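Local coordinates for protein integral membrane indolylacetylinositol arabinosyltransferase EmbB (PDB 7BVC) that probably transfers arabinose units in the cell membrane to build the arabinan of mycobacterial arabinogalactan, and binds the drug ethambutol, at residues G732-N744 with M1033-W1045. Sequence-based numbering, arbitrary orientation.
Sequences GLADDVLVEPDSN and MSTYLSQDWGQDW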
loop_
_atom_site.group_PDB
_atom_site.type_symbol
_atom_site.label_atom_id
_atom_site.label_comp_id
_atom_site.label_asym_id
_atom_site.label_seq_id
_atom_site.Cartn_x
_atom_site.Cartn_y
_atom_site.Cartn_z
ATOM N N GLY B 732 -6.940 -7.967 -34.157
ATOM C CA GLY B 732 -7.181 -6.973 -33.132
ATOM C C GLY B 732 -6.335 -5.738 -33.341
ATOM O O GLY B 732 -6.524 -5.010 -34.320
ATOM N N LEU B 733 -5.396 -5.484 -32.429
ATOM C CA LEU B 733 -4.484 -4.358 -32.593
ATOM C C LEU B 733 -3.477 -4.570 -33.712
ATOM O O LEU B 733 -2.790 -3.616 -34.087
ATOM C CB LEU B 733 -3.736 -4.084 -31.289
ATOM C CG LEU B 733 -4.282 -2.972 -30.398
ATOM C CD1 LEU B 733 -3.678 -3.066 -29.012
ATOM C CD2 LEU B 733 -3.998 -1.618 -31.011
ATOM N N ALA B 734 -3.368 -5.783 -34.251
ATOM C CA ALA B 734 -2.401 -6.055 -35.307
ATOM C C ALA B 734 -2.748 -5.380 -36.623
ATOM O O ALA B 734 -1.958 -5.471 -37.568
ATOM C CB ALA B 734 -2.274 -7.562 -35.520
ATOM N N ASP B 735 -3.897 -4.712 -36.716
ATOM C CA ASP B 735 -4.289 -4.012 -37.930
ATOM C C ASP B 735 -4.142 -2.501 -37.831
ATOM O O ASP B 735 -4.129 -1.830 -38.865
ATOM C CB ASP B 735 -5.739 -4.345 -38.294
ATOM C CG ASP B 735 -5.877 -5.702 -38.951
ATOM O OD1 ASP B 735 -4.842 -6.353 -39.193
ATOM O OD2 ASP B 735 -7.022 -6.116 -39.228
ATOM N N ASP B 736 -4.032 -1.955 -36.621
ATOM C CA ASP B 736 -4.000 -0.515 -36.415
ATOM C C ASP B 736 -2.675 -0.022 -35.850
ATOM O O ASP B 736 -2.573 1.149 -35.474
ATOM C CB ASP B 736 -5.147 -0.091 -35.496
ATOM C CG ASP B 736 -6.506 -0.332 -36.116
ATOM O OD1 ASP B 736 -6.845 0.358 -37.100
ATOM O OD2 ASP B 736 -7.238 -1.215 -35.619
ATOM N N VAL B 737 -1.662 -0.881 -35.772
ATOM C CA VAL B 737 -0.339 -0.507 -35.284
ATOM C C VAL B 737 0.631 -0.563 -36.452
ATOM O O VAL B 737 0.650 -1.545 -37.204
ATOM C CB VAL B 737 0.120 -1.425 -34.139
ATOM C CG1 VAL B 737 1.534 -1.078 -33.720
ATOM C CG2 VAL B 737 -0.819 -1.301 -32.960
ATOM N N LEU B 738 1.436 0.487 -36.608
ATOM C CA LEU B 738 2.398 0.591 -37.693
ATOM C C LEU B 738 3.804 0.538 -37.117
ATOM O O LEU B 738 4.103 1.226 -36.136
ATOM C CB LEU B 738 2.192 1.884 -38.484
ATOM C CG LEU B 738 0.774 2.124 -39.005
ATOM C CD1 LEU B 738 0.589 3.577 -39.393
ATOM C CD2 LEU B 738 0.472 1.213 -40.181
ATOM N N VAL B 739 4.664 -0.273 -37.729
ATOM C CA VAL B 739 6.014 -0.518 -37.239
ATOM C C VAL B 739 7.014 -0.084 -38.302
ATOM O O VAL B 739 6.763 -0.239 -39.502
ATOM C CB VAL B 739 6.210 -2.004 -36.862
ATOM C CG1 VAL B 739 6.030 -2.898 -38.076
ATOM C CG2 VAL B 739 7.573 -2.225 -36.231
ATOM N N GLU B 740 8.136 0.488 -37.857
ATOM C CA GLU B 740 9.213 0.870 -38.761
ATOM C C GLU B 740 10.176 -0.299 -38.898
ATOM O O GLU B 740 10.911 -0.593 -37.942
ATOM C CB GLU B 740 9.950 2.094 -38.238
ATOM C CG GLU B 740 9.124 3.361 -38.157
ATOM C CD GLU B 740 9.930 4.538 -37.640
ATOM O OE1 GLU B 740 11.118 4.348 -37.312
ATOM O OE2 GLU B 740 9.371 5.648 -37.535
ATOM N N PRO B 741 10.211 -0.995 -40.036
ATOM C CA PRO B 741 11.180 -2.087 -40.203
ATOM C C PRO B 741 12.615 -1.612 -40.039
ATOM O O PRO B 741 13.360 -2.134 -39.206
ATOM C CB PRO B 741 10.908 -2.580 -41.629
ATOM C CG PRO B 741 9.504 -2.167 -41.906
ATOM C CD PRO B 741 9.339 -0.853 -41.212
ATOM N N ASP B 742 13.008 -0.617 -40.829
ATOM C CA ASP B 742 14.331 -0.005 -40.745
ATOM C C ASP B 742 14.156 1.460 -40.367
ATOM O O ASP B 742 13.699 2.266 -41.185
ATOM C CB ASP B 742 15.085 -0.146 -42.065
ATOM C CG ASP B 742 16.393 0.623 -42.075
ATOM O OD1 ASP B 742 17.320 0.229 -41.340
ATOM O OD2 ASP B 742 16.492 1.620 -42.820
ATOM N N SER B 743 14.520 1.805 -39.138
ATOM C CA SER B 743 14.365 3.174 -38.646
ATOM C C SER B 743 15.555 4.045 -39.035
ATOM O O SER B 743 16.163 4.713 -38.203
ATOM C CB SER B 743 14.170 3.164 -37.135
ATOM O OG SER B 743 15.339 2.714 -36.475
ATOM N N ASN B 744 15.890 4.035 -40.323
ATOM C CA ASN B 744 16.922 4.903 -40.867
ATOM C C ASN B 744 16.514 5.580 -42.166
ATOM O O ASN B 744 17.192 6.523 -42.589
ATOM C CB ASN B 744 18.220 4.115 -41.105
ATOM C CG ASN B 744 19.057 3.979 -39.850
ATOM O OD1 ASN B 744 19.218 4.932 -39.093
ATOM N ND2 ASN B 744 19.600 2.787 -39.627
ATOM N N MET B 1033 11.819 -1.413 -31.207
ATOM C CA MET B 1033 11.490 -0.906 -32.531
ATOM C C MET B 1033 10.540 0.278 -32.405
ATOM O O MET B 1033 9.902 0.483 -31.370
ATOM C CB MET B 1033 10.855 -1.991 -33.413
ATOM C CG MET B 1033 11.674 -3.260 -33.540
ATOM S SD MET B 1033 10.887 -4.449 -34.637
ATOM C CE MET B 1033 11.043 -3.607 -36.207
ATOM N N SER B 1034 10.456 1.065 -33.474
ATOM C CA SER B 1034 9.619 2.258 -33.496
ATOM C C SER B 1034 8.228 1.898 -34.004
ATOM O O SER B 1034 8.072 1.451 -35.145
ATOM C CB SER B 1034 10.245 3.344 -34.365
ATOM O OG SER B 1034 11.464 3.808 -33.809
ATOM N N THR B 1035 7.220 2.104 -33.158
ATOM C CA THR B 1035 5.842 1.742 -33.457
ATOM C C THR B 1035 4.920 2.902 -33.115
ATOM O O THR B 1035 5.158 3.630 -32.147
ATOM C CB THR B 1035 5.414 0.495 -32.675
ATOM O OG1 THR B 1035 5.809 0.634 -31.306
ATOM C CG2 THR B 1035 6.054 -0.750 -33.258
ATOM N N TYR B 1036 3.865 3.064 -33.911
ATOM C CA TYR B 1036 2.882 4.118 -33.706
ATOM C C TYR B 1036 1.480 3.564 -33.909
ATOM O O TYR B 1036 1.238 2.779 -34.831
ATOM C CB TYR B 1036 3.103 5.297 -34.663
ATOM C CG TYR B 1036 4.548 5.691 -34.852
ATOM C CD1 TYR B 1036 5.206 6.471 -33.913
ATOM C CD2 TYR B 1036 5.252 5.288 -35.977
ATOM C CE1 TYR B 1036 6.527 6.834 -34.090
ATOM C CE2 TYR B 1036 6.568 5.645 -36.159
ATOM C CZ TYR B 1036 7.201 6.417 -35.215
ATOM O OH TYR B 1036 8.514 6.770 -35.402
ATOM N N LEU B 1037 0.556 3.984 -33.050
ATOM C CA LEU B 1037 -0.846 3.617 -33.197
ATOM C C LEU B 1037 -1.485 4.513 -34.251
ATOM O O LEU B 1037 -1.461 5.740 -34.124
ATOM C CB LEU B 1037 -1.574 3.739 -31.862
ATOM C CG LEU B 1037 -3.044 3.324 -31.863
ATOM C CD1 LEU B 1037 -3.188 1.879 -32.299
ATOM C CD2 LEU B 1037 -3.653 3.534 -30.490
ATOM N N SER B 1038 -2.047 3.899 -35.290
ATOM C CA SER B 1038 -2.551 4.654 -36.430
ATOM C C SER B 1038 -3.667 5.604 -36.016
ATOM O O SER B 1038 -4.609 5.211 -35.323
ATOM C CB SER B 1038 -3.051 3.696 -37.510
ATOM O OG SER B 1038 -3.615 4.408 -38.596
ATOM N N GLN B 1039 -3.542 6.863 -36.436
ATOM C CA GLN B 1039 -4.523 7.937 -36.281
ATOM C C GLN B 1039 -4.714 8.386 -34.840
ATOM O O GLN B 1039 -5.490 9.317 -34.599
ATOM C CB GLN B 1039 -5.895 7.567 -36.863
ATOM C CG GLN B 1039 -5.871 7.193 -38.333
ATOM C CD GLN B 1039 -5.447 8.343 -39.224
ATOM O OE1 GLN B 1039 -5.576 9.509 -38.855
ATOM N NE2 GLN B 1039 -4.935 8.019 -40.404
ATOM N N ASP B 1040 -4.041 7.770 -33.874
ATOM C CA ASP B 1040 -4.171 8.128 -32.465
ATOM C C ASP B 1040 -2.801 8.399 -31.866
ATOM O O ASP B 1040 -2.442 7.888 -30.803
ATOM C CB ASP B 1040 -4.898 7.040 -31.683
ATOM C CG ASP B 1040 -5.370 7.518 -30.324
ATOM O OD1 ASP B 1040 -5.510 8.745 -30.143
ATOM O OD2 ASP B 1040 -5.596 6.670 -29.437
ATOM N N TRP B 1041 -2.007 9.204 -32.563
ATOM C CA TRP B 1041 -0.667 9.518 -32.097
ATOM C C TRP B 1041 -0.725 10.282 -30.780
ATOM O O TRP B 1041 -1.655 11.050 -30.522
ATOM C CB TRP B 1041 0.079 10.314 -33.164
ATOM C CG TRP B 1041 0.108 9.584 -34.466
ATOM C CD1 TRP B 1041 0.731 8.397 -34.721
ATOM C CD2 TRP B 1041 -0.537 9.967 -35.683
ATOM N NE1 TRP B 1041 0.526 8.026 -36.026
ATOM C CE2 TRP B 1041 -0.249 8.974 -36.638
ATOM C CE3 TRP B 1041 -1.321 11.057 -36.061
ATOM C CZ2 TRP B 1041 -0.718 9.039 -37.946
ATOM C CZ3 TRP B 1041 -1.785 11.120 -37.359
ATOM C CH2 TRP B 1041 -1.483 10.117 -38.285
ATOM N N GLY B 1042 0.276 10.051 -29.938
ATOM C CA GLY B 1042 0.233 10.492 -28.563
ATOM C C GLY B 1042 -0.332 9.474 -27.598
ATOM O O GLY B 1042 -0.335 9.725 -26.388
ATOM N N GLN B 1043 -0.809 8.335 -28.096
ATOM C CA GLN B 1043 -1.309 7.244 -27.275
ATOM C C GLN B 1043 -0.246 6.162 -27.164
ATOM O O GLN B 1043 0.408 5.817 -28.153
ATOM C CB GLN B 1043 -2.588 6.649 -27.871
ATOM C CG GLN B 1043 -3.193 5.519 -27.058
ATOM C CD GLN B 1043 -4.039 6.016 -25.905
ATOM O OE1 GLN B 1043 -4.893 6.883 -26.080
ATOM N NE2 GLN B 1043 -3.807 5.468 -24.720
ATOM N N ASP B 1044 -0.072 5.632 -25.956
ATOM C CA ASP B 1044 0.883 4.559 -25.708
ATOM C C ASP B 1044 0.153 3.225 -25.818
ATOM O O ASP B 1044 -0.570 2.828 -24.899
ATOM C CB ASP B 1044 1.533 4.718 -24.337
ATOM C CG ASP B 1044 2.798 3.898 -24.193
ATOM O OD1 ASP B 1044 3.206 3.253 -25.182
ATOM O OD2 ASP B 1044 3.386 3.899 -23.091
ATOM N N TRP B 1045 0.344 2.532 -26.939
ATOM C CA TRP B 1045 -0.283 1.230 -27.122
ATOM C C TRP B 1045 0.538 0.112 -26.497
ATOM O O TRP B 1045 -0.022 -0.916 -26.100
ATOM C CB TRP B 1045 -0.493 0.954 -28.610
ATOM C CG TRP B 1045 0.769 0.628 -29.338
ATOM C CD1 TRP B 1045 1.600 1.505 -29.968
ATOM C CD2 TRP B 1045 1.349 -0.670 -29.513
ATOM N NE1 TRP B 1045 2.661 0.835 -30.524
ATOM C CE2 TRP B 1045 2.531 -0.503 -30.258
ATOM C CE3 TRP B 1045 0.984 -1.957 -29.110
ATOM C CZ2 TRP B 1045 3.348 -1.572 -30.610
ATOM C CZ3 TRP B 1045 1.796 -3.018 -29.459
ATOM C CH2 TRP B 1045 2.964 -2.819 -30.202
#
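Val737, Leu738 and Val739 pair antiparallel with Leu1037, Tyr1036 and Thr1035, joining two neighbouring strands of a mixed beta sheet in the C-terminal domain of this Emb arabinosyltransferase. Leu738 and Tyr1036 form the hydrogen-bonded pair, each N donating to the other's O at 2.9 Å. Ser1038 N to Asp736 O and Glu740 N to Ser1034 O extend the ladder on either side of this pair, and the Asp736 carboxylate makes a salt bridge with Arg725.

The face of Val737, Val739, Thr1035 and Leu1037 is mainly apolar in this contact. Val737 carries CG1 anti to its backbone N (chi1 176°), which sets this methyl over the indole of Trp1045, 4.0 Å from the centroid of the six-membered ring and offset toward its rim, a CH-pi contact. The other methyl, CG2, turns to Leu1037 CD1, which also meets Leu733 CD2; a short branched valine can thus serve both neighbours. Further along, Val739 CG2 packs against Thr1035 CG2 at 3.6 Å and against Met1033 CE, whose thioether chain, extended and then bent at its end, is flexible enough to reach over; Leu1048 of the next strand touches all three.

The face of Leu738 and Tyr1036 mixes apolar and polar contacts. Leu738 CD1 rests near Ser1038 CB. Further along, Glu740, extended beyond CG, lies alongside Ser1034 and is long enough to reach the phenol of Tyr1036. The carboxylate and ring planes stand 57° apart, and Tyr1036 OH donates to Glu740 OE2 over 2.6 Å, the oxygen lying at the ring's edge but the hydroxyl above the carboxylate plane.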